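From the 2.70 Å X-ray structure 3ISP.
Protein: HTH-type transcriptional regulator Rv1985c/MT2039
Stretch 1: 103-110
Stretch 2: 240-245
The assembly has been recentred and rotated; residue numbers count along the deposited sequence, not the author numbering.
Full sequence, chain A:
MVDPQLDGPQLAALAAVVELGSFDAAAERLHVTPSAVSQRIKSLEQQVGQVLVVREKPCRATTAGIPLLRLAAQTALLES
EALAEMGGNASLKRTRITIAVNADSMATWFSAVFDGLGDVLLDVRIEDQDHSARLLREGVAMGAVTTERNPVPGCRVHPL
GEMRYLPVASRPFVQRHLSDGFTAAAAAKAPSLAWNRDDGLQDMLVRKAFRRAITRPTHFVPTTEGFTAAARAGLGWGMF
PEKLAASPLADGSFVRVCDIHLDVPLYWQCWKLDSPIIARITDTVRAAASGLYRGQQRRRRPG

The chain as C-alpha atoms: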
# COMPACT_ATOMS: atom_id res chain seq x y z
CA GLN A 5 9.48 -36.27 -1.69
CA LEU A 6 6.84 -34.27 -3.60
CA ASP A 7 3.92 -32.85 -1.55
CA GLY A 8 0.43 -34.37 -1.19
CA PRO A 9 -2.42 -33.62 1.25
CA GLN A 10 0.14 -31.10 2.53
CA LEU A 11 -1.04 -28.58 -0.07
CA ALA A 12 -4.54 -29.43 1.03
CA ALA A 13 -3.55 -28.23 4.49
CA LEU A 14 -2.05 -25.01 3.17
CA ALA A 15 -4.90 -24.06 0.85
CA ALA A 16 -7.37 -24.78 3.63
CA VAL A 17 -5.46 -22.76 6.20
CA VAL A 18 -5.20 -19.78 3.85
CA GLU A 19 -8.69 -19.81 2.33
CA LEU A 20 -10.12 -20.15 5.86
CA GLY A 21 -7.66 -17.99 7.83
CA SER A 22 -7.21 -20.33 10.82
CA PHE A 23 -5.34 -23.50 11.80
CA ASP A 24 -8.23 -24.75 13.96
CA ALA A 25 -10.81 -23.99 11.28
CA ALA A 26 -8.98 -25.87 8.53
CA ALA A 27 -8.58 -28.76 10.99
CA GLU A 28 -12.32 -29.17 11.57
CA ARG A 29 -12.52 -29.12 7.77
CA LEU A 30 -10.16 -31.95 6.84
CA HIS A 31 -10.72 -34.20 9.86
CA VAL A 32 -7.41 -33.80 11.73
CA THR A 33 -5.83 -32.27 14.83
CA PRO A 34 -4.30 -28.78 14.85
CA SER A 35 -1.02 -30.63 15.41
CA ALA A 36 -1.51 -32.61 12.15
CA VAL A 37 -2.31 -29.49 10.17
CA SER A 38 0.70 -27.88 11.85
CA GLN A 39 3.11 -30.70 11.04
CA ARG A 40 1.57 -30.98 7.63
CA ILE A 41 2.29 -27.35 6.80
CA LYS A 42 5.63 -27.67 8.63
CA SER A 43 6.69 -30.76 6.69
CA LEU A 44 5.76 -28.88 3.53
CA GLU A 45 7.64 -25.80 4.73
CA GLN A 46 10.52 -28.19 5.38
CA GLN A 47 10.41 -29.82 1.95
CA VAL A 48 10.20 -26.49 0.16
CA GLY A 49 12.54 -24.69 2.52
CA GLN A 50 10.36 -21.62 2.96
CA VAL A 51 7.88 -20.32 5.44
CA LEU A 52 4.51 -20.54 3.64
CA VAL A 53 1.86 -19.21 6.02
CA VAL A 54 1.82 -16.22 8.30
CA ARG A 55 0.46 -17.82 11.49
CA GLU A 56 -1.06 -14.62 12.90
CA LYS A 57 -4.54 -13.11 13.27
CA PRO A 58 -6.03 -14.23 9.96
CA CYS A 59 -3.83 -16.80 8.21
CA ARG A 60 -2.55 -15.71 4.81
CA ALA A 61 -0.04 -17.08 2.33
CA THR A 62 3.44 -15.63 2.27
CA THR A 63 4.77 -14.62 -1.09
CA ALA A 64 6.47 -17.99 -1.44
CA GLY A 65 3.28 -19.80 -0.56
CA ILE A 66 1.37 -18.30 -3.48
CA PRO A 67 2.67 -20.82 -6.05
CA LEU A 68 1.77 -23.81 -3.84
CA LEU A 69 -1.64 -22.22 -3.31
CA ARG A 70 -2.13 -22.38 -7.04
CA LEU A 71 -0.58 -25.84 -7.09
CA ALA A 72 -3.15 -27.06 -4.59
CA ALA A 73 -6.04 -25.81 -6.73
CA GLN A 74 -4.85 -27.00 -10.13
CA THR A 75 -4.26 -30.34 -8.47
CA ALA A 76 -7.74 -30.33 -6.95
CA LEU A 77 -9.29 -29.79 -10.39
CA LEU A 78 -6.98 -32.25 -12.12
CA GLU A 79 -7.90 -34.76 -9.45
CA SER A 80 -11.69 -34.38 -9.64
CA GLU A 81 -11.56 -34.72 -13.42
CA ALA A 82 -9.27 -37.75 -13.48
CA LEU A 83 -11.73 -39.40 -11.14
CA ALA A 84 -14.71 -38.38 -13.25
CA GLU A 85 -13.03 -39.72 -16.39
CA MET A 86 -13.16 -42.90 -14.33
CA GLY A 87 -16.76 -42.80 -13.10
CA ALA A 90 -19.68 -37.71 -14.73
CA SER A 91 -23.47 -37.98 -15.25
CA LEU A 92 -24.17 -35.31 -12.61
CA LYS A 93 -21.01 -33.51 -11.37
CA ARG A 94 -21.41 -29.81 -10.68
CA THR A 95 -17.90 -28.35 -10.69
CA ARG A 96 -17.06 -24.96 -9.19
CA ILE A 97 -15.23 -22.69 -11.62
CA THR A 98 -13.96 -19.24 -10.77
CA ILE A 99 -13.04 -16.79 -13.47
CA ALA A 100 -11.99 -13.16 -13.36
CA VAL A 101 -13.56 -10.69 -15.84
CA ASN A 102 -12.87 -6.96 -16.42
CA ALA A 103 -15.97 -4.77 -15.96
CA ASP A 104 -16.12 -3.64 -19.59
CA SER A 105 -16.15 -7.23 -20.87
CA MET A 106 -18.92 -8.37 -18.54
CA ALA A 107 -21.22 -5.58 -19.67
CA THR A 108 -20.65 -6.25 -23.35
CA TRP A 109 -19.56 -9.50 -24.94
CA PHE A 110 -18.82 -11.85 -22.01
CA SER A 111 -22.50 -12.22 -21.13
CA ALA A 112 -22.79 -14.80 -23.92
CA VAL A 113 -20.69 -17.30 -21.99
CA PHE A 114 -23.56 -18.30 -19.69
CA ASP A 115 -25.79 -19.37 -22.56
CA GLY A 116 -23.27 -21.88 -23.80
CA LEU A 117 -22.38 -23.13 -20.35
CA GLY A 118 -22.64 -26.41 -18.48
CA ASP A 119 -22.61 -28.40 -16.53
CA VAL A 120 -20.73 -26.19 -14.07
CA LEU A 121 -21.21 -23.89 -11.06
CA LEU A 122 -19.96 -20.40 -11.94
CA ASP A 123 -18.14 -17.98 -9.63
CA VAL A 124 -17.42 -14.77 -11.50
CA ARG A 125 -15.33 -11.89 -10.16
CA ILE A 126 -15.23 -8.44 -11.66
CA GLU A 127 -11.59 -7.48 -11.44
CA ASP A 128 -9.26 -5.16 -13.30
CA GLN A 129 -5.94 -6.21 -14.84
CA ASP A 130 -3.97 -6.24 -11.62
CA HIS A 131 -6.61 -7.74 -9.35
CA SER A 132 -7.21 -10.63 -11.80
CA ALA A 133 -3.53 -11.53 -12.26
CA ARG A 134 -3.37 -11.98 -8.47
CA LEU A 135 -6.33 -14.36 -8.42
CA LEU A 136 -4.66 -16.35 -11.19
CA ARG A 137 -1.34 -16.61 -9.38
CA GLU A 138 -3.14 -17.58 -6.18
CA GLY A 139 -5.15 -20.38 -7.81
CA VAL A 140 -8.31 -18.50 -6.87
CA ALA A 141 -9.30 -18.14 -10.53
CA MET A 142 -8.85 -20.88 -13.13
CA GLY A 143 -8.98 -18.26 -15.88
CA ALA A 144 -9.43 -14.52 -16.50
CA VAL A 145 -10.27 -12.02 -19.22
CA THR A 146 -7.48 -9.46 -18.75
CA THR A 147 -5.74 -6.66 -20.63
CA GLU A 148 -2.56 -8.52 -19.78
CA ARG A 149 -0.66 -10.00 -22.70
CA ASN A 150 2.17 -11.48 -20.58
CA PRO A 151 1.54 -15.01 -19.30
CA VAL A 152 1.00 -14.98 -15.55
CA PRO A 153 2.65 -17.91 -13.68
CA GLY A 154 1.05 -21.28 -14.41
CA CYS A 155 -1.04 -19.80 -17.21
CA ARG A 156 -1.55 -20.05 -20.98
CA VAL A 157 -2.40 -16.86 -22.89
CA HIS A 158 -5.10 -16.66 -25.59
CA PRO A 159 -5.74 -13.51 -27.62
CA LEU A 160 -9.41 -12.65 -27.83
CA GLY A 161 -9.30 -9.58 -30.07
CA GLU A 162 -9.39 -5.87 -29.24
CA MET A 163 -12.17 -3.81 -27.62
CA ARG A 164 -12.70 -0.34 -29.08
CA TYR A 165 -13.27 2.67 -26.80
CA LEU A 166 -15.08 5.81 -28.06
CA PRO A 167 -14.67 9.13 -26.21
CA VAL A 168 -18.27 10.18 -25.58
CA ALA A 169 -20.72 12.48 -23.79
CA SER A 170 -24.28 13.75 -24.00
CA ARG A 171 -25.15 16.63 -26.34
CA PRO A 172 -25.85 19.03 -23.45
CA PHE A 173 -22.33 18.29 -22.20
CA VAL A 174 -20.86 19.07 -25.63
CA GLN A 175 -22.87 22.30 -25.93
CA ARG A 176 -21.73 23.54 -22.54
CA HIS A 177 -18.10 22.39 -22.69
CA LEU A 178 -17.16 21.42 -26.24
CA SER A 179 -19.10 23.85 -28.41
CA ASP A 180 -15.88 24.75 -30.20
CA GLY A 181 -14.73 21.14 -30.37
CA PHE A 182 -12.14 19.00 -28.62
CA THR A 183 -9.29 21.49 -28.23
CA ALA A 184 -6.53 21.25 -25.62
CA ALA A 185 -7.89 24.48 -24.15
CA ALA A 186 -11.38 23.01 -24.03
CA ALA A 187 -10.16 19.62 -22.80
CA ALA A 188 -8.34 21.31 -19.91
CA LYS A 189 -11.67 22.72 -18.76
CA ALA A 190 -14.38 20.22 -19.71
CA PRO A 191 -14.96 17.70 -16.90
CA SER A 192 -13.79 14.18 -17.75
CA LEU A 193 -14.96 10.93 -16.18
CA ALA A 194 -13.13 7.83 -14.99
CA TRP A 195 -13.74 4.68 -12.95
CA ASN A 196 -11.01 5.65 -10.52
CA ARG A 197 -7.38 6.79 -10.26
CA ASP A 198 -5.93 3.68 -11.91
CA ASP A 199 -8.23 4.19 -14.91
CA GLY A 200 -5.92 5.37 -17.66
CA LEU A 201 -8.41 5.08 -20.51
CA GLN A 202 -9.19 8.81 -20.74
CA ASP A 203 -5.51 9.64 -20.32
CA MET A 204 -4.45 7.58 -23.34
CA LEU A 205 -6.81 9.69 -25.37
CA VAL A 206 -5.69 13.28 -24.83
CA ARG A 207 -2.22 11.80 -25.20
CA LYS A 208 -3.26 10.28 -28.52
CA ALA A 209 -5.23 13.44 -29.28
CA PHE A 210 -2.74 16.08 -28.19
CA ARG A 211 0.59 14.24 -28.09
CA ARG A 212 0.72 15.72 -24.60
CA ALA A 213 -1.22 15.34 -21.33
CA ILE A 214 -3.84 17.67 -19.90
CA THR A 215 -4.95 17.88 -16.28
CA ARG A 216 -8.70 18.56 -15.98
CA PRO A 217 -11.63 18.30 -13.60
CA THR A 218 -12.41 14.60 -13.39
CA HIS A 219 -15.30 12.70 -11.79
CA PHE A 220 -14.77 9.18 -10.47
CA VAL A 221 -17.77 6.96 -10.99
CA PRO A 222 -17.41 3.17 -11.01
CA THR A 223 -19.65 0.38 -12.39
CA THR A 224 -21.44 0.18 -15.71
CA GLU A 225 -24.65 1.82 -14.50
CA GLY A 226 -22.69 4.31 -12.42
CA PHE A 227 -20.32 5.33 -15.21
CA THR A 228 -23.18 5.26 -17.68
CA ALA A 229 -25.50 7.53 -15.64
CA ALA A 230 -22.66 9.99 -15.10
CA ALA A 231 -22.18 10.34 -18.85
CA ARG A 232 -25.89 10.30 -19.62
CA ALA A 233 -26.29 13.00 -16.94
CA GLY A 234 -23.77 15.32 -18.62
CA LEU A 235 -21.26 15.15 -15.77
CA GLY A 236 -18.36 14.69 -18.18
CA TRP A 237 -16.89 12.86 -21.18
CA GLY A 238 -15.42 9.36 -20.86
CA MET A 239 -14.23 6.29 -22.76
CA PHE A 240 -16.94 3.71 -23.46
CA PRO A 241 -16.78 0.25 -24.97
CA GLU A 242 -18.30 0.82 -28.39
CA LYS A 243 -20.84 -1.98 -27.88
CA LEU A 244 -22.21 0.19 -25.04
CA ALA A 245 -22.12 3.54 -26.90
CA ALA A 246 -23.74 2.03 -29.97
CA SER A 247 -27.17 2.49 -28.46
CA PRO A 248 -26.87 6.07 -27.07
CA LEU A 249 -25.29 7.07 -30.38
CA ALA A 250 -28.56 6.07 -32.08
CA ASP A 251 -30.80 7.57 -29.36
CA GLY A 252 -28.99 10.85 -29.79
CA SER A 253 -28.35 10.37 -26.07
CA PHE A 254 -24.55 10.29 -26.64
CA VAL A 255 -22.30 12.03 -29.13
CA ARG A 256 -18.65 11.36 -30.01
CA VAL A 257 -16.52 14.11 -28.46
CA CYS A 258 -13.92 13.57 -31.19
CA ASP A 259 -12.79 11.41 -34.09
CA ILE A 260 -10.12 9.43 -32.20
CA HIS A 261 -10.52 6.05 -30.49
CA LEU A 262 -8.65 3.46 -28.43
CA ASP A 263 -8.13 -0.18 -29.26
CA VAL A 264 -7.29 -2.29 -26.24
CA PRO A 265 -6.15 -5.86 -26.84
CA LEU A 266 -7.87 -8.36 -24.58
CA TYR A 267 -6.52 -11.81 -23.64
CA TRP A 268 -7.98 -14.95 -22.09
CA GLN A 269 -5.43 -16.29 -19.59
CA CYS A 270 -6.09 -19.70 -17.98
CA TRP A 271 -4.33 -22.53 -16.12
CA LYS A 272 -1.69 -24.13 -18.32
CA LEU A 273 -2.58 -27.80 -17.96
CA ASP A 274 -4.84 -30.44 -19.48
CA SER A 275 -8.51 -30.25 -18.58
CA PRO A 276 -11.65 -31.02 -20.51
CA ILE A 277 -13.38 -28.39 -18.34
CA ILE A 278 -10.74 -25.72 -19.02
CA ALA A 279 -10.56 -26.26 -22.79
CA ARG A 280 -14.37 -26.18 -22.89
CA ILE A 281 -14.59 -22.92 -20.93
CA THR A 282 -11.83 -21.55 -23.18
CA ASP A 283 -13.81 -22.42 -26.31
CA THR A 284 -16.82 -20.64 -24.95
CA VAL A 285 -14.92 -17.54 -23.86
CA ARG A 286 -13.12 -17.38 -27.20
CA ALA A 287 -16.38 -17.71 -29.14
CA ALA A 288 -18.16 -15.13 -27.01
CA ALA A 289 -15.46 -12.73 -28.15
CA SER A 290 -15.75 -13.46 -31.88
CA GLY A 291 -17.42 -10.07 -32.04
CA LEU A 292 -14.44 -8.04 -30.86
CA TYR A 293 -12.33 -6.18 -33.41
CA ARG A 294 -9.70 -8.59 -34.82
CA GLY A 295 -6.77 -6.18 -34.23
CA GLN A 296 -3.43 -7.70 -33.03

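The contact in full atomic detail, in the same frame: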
# COMPACT_ATOMS: atom_id res chain seq x y z
N ALA A 103 -14.62 -5.34 -15.95
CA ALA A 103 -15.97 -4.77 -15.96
C ALA A 103 -16.53 -4.55 -17.35
O ALA A 103 -17.66 -4.90 -17.63
CB ALA A 103 -15.98 -3.46 -15.18
N ASP A 104 -15.73 -3.94 -18.21
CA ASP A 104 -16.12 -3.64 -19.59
C ASP A 104 -16.45 -4.88 -20.43
O ASP A 104 -17.29 -4.82 -21.32
CB ASP A 104 -15.04 -2.79 -20.27
CG ASP A 104 -15.06 -1.35 -19.79
OD1 ASP A 104 -16.11 -0.92 -19.25
OD2 ASP A 104 -14.03 -0.66 -19.97
N SER A 105 -15.81 -6.01 -20.14
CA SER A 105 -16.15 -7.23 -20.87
C SER A 105 -17.45 -7.84 -20.39
O SER A 105 -18.21 -8.39 -21.19
CB SER A 105 -15.03 -8.27 -20.80
OG SER A 105 -13.85 -7.79 -21.44
N MET A 106 -17.71 -7.76 -19.09
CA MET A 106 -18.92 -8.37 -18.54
C MET A 106 -20.16 -7.65 -19.04
O MET A 106 -21.20 -8.26 -19.25
CB MET A 106 -18.89 -8.41 -17.00
CG MET A 106 -20.19 -8.88 -16.36
SD MET A 106 -20.68 -10.58 -16.77
CE MET A 106 -19.38 -11.45 -16.00
N ALA A 107 -20.06 -6.35 -19.25
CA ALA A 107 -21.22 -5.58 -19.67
C ALA A 107 -21.48 -5.73 -21.17
O ALA A 107 -22.59 -5.45 -21.64
CB ALA A 107 -21.05 -4.12 -19.31
N THR A 108 -20.48 -6.15 -21.91
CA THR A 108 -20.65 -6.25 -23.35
C THR A 108 -20.68 -7.70 -23.79
O THR A 108 -21.69 -8.39 -23.65
CB THR A 108 -19.58 -5.46 -24.10
OG1 THR A 108 -18.29 -5.94 -23.74
CG2 THR A 108 -19.68 -3.99 -23.74
N TRP A 109 -19.56 -8.20 -24.30
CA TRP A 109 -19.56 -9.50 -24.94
C TRP A 109 -19.63 -10.71 -24.01
O TRP A 109 -20.29 -11.69 -24.35
CB TRP A 109 -18.36 -9.61 -25.86
CG TRP A 109 -17.05 -9.54 -25.17
CD1 TRP A 109 -16.32 -8.42 -24.90
CD2 TRP A 109 -16.30 -10.65 -24.67
NE1 TRP A 109 -15.15 -8.77 -24.25
CE2 TRP A 109 -15.12 -10.13 -24.10
CE3 TRP A 109 -16.51 -12.03 -24.65
CZ2 TRP A 109 -14.16 -10.94 -23.52
CZ3 TRP A 109 -15.56 -12.83 -24.08
CH2 TRP A 109 -14.39 -12.28 -23.52
N PHE A 110 -18.99 -10.64 -22.84
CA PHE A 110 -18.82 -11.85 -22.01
C PHE A 110 -20.14 -12.52 -21.62
O PHE A 110 -20.20 -13.73 -21.45
CB PHE A 110 -18.00 -11.55 -20.76
CG PHE A 110 -17.49 -12.78 -20.05
CD1 PHE A 110 -16.23 -13.26 -20.30
CD2 PHE A 110 -18.28 -13.46 -19.13
CE1 PHE A 110 -15.76 -14.39 -19.65
CE2 PHE A 110 -17.82 -14.58 -18.48
CZ PHE A 110 -16.57 -15.05 -18.74
N PHE A 240 -15.93 4.75 -23.55
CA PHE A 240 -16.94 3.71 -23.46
C PHE A 240 -16.71 2.58 -24.46
O PHE A 240 -16.45 2.83 -25.63
CB PHE A 240 -18.32 4.30 -23.75
CG PHE A 240 -18.99 4.93 -22.56
CD1 PHE A 240 -20.06 4.30 -21.94
CD2 PHE A 240 -18.57 6.15 -22.07
CE1 PHE A 240 -20.69 4.88 -20.85
CE2 PHE A 240 -19.20 6.73 -20.98
CZ PHE A 240 -20.26 6.09 -20.37
N PRO A 241 -16.82 1.34 -24.00
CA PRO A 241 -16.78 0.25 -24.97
C PRO A 241 -17.79 0.56 -26.04
O PRO A 241 -18.92 0.88 -25.72
CB PRO A 241 -17.24 -0.96 -24.16
CG PRO A 241 -16.87 -0.63 -22.77
CD PRO A 241 -17.06 0.86 -22.63
N GLU A 242 -17.39 0.50 -27.31
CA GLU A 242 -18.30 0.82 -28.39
C GLU A 242 -19.61 0.06 -28.32
O GLU A 242 -20.65 0.63 -28.60
CB GLU A 242 -17.66 0.63 -29.75
CG GLU A 242 -18.59 0.95 -30.89
CD GLU A 242 -18.04 0.53 -32.23
OE1 GLU A 242 -16.90 0.94 -32.54
OE2 GLU A 242 -18.74 -0.21 -32.96
N LYS A 243 -19.59 -1.22 -27.97
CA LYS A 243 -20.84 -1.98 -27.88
C LYS A 243 -21.87 -1.22 -27.03
O LYS A 243 -23.08 -1.27 -27.31
CB LYS A 243 -20.62 -3.38 -27.30
CG LYS A 243 -21.82 -4.32 -27.50
CD LYS A 243 -21.62 -5.67 -26.82
CE LYS A 243 -22.67 -6.69 -27.25
NZ LYS A 243 -24.08 -6.26 -26.98
N LEU A 244 -21.38 -0.53 -26.01
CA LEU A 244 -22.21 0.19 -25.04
C LEU A 244 -22.63 1.59 -25.51
O LEU A 244 -23.66 2.11 -25.07
CB LEU A 244 -21.45 0.31 -23.72
CG LEU A 244 -21.78 -0.65 -22.58
CD1 LEU A 244 -22.36 -1.95 -23.11
CD2 LEU A 244 -20.55 -0.91 -21.71
N ALA A 245 -21.82 2.21 -26.36
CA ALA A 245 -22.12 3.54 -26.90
C ALA A 245 -23.02 3.42 -28.11
O ALA A 245 -23.71 4.37 -28.47
CB ALA A 245 -20.83 4.25 -27.28

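Thr 108 is the centre of this contact. It has the largest area covered by the other stretch, and it touches three residues there: Pro 241, Lys 243 and Leu 244. Its CA-to-CB bond points toward the second stretch. The chi1 rotamer is p. In this position the hydroxyl turns back to its own stretch, where Thr 108 OG1 donates a hydrogen bond to Asp 104 O at 2.8 Å. The polar end of the side chain is thus satisfied locally, and the methyl is left to meet apolar neighbours. Thr 108 CG2 lies 3.4 Å from Leu 244 CD1 and 3.9 Å from Pro 241 CB.

Pro 241 covers the next largest area. It stands at the N-cap position, right before the helix that begins at Glu 242. Its ring touches two residues of the first stretch. Besides Thr 108, it meets Asp 104, with Asp 104 CG 3.6 Å from Pro 241 CG. This is a packing contact. The carboxylate atom Asp 104 OD2 is hydrogen-bonded elsewhere in the structure.

Lys 243 and Leu 244 follow with equal areas, and the CA-to-CB bond of each points toward the first stretch. Lys 243 contributes its aliphatic chain: Lys 243 CD is 3.4 Å from Thr 108 CB and 4.1 Å from Trp 109 N. Its chi1 to chi3 are all t, so the chain is extended along this course. The amino group NZ makes no hydrogen bond to the first stretch. Leu 244 also reaches Ala 107. The methyls Ala 107 CB and Leu 244 CD2 are 4.0 Å apart, and Leu 244 CD1 is 3.8 Å from Ala 107 O.

No hydrogen bond crosses between the stretches. The two stretches bury 282 Å², both sides summed, and the contacts between them are packing contacts, between touching residues at least 133 apart in sequence.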